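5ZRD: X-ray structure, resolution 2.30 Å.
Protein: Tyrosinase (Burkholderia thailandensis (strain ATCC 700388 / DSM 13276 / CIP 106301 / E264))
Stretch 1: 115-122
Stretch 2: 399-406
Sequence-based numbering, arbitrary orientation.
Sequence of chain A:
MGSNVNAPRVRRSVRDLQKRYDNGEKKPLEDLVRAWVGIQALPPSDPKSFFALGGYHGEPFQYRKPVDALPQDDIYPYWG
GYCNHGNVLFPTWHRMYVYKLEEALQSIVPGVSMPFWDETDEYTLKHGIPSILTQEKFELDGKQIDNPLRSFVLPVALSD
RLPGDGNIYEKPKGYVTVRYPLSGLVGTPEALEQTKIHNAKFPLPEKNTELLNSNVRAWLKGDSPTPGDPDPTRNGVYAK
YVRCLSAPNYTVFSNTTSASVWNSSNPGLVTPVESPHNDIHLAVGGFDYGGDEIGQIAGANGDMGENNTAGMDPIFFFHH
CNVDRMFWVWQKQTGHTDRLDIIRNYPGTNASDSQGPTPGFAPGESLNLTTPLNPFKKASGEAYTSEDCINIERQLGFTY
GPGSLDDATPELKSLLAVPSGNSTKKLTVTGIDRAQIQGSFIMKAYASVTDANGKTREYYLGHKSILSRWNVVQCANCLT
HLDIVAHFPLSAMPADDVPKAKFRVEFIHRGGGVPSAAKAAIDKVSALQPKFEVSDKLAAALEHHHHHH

Stretch 1, residues 115-122: PFWDETDE
Stretch 2 (399-406) TYGPGSLD

Stretch 1 runs extended from P115 to D118 (F116 phi/psi -118/139), folds through a type I turn from D118 to D121, and enters a helix at E122, with D121 as N-cap. Stretch 2 leaves a strand at Y400, stays extended through P402 and G403 (-165/-177), then makes a type II turn from G403 to D406, L405 taking the positive phi (71/15). The chains run roughly the same way; D118 CA lies 6.8 Å from G403 CA and D121 CA 5.0 Å from S404 CA, so the two turns meet.

S404 (chi1 p) is the polar hub. D118, chi1 t, grips it with both carboxylate oxygens: S404 N donates to D118 OD2 at 2.9 Å, nearly linear, and S404 OG donates to D118 OD1 at 2.5 Å. T120, chi1 p, adds T120 OG1 to S404 OG, also 2.5 Å, so the serine hydroxyl both gives and accepts. D406 steadies the second turn, G403 N donating to D406 OD2 at 3.0 Å. Glycine suits position 403: an ideal CB would lie 2.8 Å from D118 OD2.

An apolar contact lies to one side: buried F116 (chi1 p, chi2 -90°) brings CD1 to 3.8 Å from Y400 CD1, the ring planes oblique at 67°. Separately, methyl L405 CD1 packs 3.5 Å from hydroxyl T120 OG1. Together the stretches bury 324 Å².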

# COMPACT_ATOMS: atom_id res chain seq x y z
N PRO A 115 13.42 22.07 -38.92
CA PRO A 115 12.76 21.65 -40.14
C PRO A 115 12.01 20.34 -39.93
O PRO A 115 12.08 19.77 -38.83
CB PRO A 115 13.90 21.40 -41.15
CG PRO A 115 15.06 21.02 -40.27
CD PRO A 115 14.83 21.68 -38.93
N PHE A 116 11.33 19.89 -40.98
CA PHE A 116 10.51 18.68 -40.94
C PHE A 116 11.07 17.67 -41.94
O PHE A 116 11.48 18.00 -43.05
CB PHE A 116 9.03 18.96 -41.20
CG PHE A 116 8.69 19.66 -42.50
CD1 PHE A 116 8.62 21.05 -42.56
CD2 PHE A 116 8.38 18.94 -43.64
CE1 PHE A 116 8.30 21.70 -43.74
CE2 PHE A 116 8.05 19.59 -44.82
CZ PHE A 116 8.02 20.97 -44.88
N TRP A 117 11.11 16.42 -41.52
CA TRP A 117 11.29 15.33 -42.48
C TRP A 117 9.96 15.11 -43.18
O TRP A 117 9.03 14.58 -42.59
CB TRP A 117 11.76 14.04 -41.80
CG TRP A 117 11.70 12.84 -42.70
CD1 TRP A 117 11.78 12.80 -44.06
CD2 TRP A 117 11.58 11.48 -42.27
NE1 TRP A 117 11.69 11.51 -44.51
CE2 TRP A 117 11.61 10.68 -43.43
CE3 TRP A 117 11.49 10.88 -41.02
CZ2 TRP A 117 11.48 9.29 -43.37
CZ3 TRP A 117 11.36 9.51 -40.97
CH2 TRP A 117 11.37 8.73 -42.13
N ASP A 118 9.91 15.54 -44.43
CA ASP A 118 8.75 15.34 -45.25
C ASP A 118 8.63 13.87 -45.67
O ASP A 118 9.16 13.47 -46.71
CB ASP A 118 8.76 16.26 -46.48
CG ASP A 118 7.39 16.32 -47.17
OD1 ASP A 118 6.53 15.42 -46.94
OD2 ASP A 118 7.19 17.26 -47.94
N GLU A 119 7.85 13.12 -44.89
CA GLU A 119 7.81 11.64 -44.91
C GLU A 119 7.09 11.11 -46.16
O GLU A 119 7.25 9.92 -46.50
CB GLU A 119 7.09 11.11 -43.67
CG GLU A 119 7.86 11.32 -42.38
CD GLU A 119 7.05 11.39 -41.10
OE1 GLU A 119 7.66 11.22 -40.04
OE2 GLU A 119 5.81 11.63 -41.14
N THR A 120 6.25 11.95 -46.75
CA THR A 120 5.39 11.56 -47.86
C THR A 120 5.73 12.33 -49.14
O THR A 120 4.98 12.31 -50.09
CB THR A 120 3.91 11.77 -47.50
OG1 THR A 120 3.73 13.11 -47.03
CG2 THR A 120 3.44 10.81 -46.43
N ASP A 121 6.85 13.04 -49.18
CA ASP A 121 7.32 13.64 -50.43
C ASP A 121 7.90 12.54 -51.33
O ASP A 121 8.05 11.39 -50.92
CB ASP A 121 8.40 14.73 -50.16
CG ASP A 121 9.79 14.14 -49.78
OD1 ASP A 121 9.96 12.89 -49.67
OD2 ASP A 121 10.74 14.94 -49.60
N GLU A 122 8.26 12.95 -52.54
CA GLU A 122 8.73 12.09 -53.62
C GLU A 122 10.07 11.44 -53.21
O GLU A 122 10.29 10.24 -53.46
CB GLU A 122 8.84 12.89 -54.94
CG GLU A 122 8.73 12.06 -56.22
CD GLU A 122 7.47 11.19 -56.38
OE1 GLU A 122 7.57 10.14 -57.06
OE2 GLU A 122 6.37 11.56 -55.82
N THR A 399 5.39 29.17 -39.26
CA THR A 399 4.56 28.54 -40.23
C THR A 399 5.36 27.41 -40.90
O THR A 399 6.57 27.26 -40.67
CB THR A 399 4.09 29.54 -41.28
OG1 THR A 399 2.95 29.00 -41.96
CG2 THR A 399 5.19 29.88 -42.27
N TYR A 400 4.67 26.64 -41.73
CA TYR A 400 5.26 25.52 -42.43
C TYR A 400 5.44 25.98 -43.86
O TYR A 400 4.54 26.52 -44.44
CB TYR A 400 4.44 24.22 -42.28
CG TYR A 400 4.67 23.56 -40.94
CD1 TYR A 400 5.85 22.89 -40.68
CD2 TYR A 400 3.79 23.73 -39.89
CE1 TYR A 400 6.12 22.34 -39.43
CE2 TYR A 400 4.05 23.22 -38.63
CZ TYR A 400 5.22 22.50 -38.40
OH TYR A 400 5.52 22.00 -37.17
N GLY A 401 6.64 25.79 -44.37
CA GLY A 401 6.85 25.98 -45.77
C GLY A 401 6.04 24.96 -46.54
O GLY A 401 5.29 24.22 -45.97
N PRO A 402 6.22 24.95 -47.84
CA PRO A 402 5.53 24.02 -48.70
C PRO A 402 6.06 22.59 -48.56
O PRO A 402 7.28 22.39 -48.45
CB PRO A 402 5.81 24.55 -50.12
CG PRO A 402 7.13 25.29 -49.97
CD PRO A 402 7.05 25.90 -48.60
N GLY A 403 5.16 21.62 -48.62
CA GLY A 403 5.55 20.22 -48.71
C GLY A 403 4.40 19.34 -49.14
O GLY A 403 3.29 19.81 -49.40
N SER A 404 4.67 18.04 -49.18
CA SER A 404 3.73 17.06 -49.70
C SER A 404 2.37 17.17 -48.98
O SER A 404 2.28 17.43 -47.77
CB SER A 404 4.33 15.65 -49.59
OG SER A 404 4.41 15.19 -48.25
N LEU A 405 1.31 16.96 -49.75
CA LEU A 405 -0.05 16.81 -49.26
C LEU A 405 -0.64 18.12 -48.74
O LEU A 405 -1.69 18.07 -48.07
CB LEU A 405 -0.10 15.75 -48.16
CG LEU A 405 0.45 14.36 -48.52
CD1 LEU A 405 0.23 13.39 -47.36
CD2 LEU A 405 -0.18 13.83 -49.78
N ASP A 406 -0.07 19.28 -49.03
CA ASP A 406 -0.73 20.54 -48.62
C ASP A 406 -2.18 20.66 -49.19
O ASP A 406 -3.09 21.21 -48.57
CB ASP A 406 0.08 21.75 -49.06
CG ASP A 406 1.42 21.90 -48.32
OD1 ASP A 406 1.59 21.40 -47.17
OD2 ASP A 406 2.31 22.56 -48.90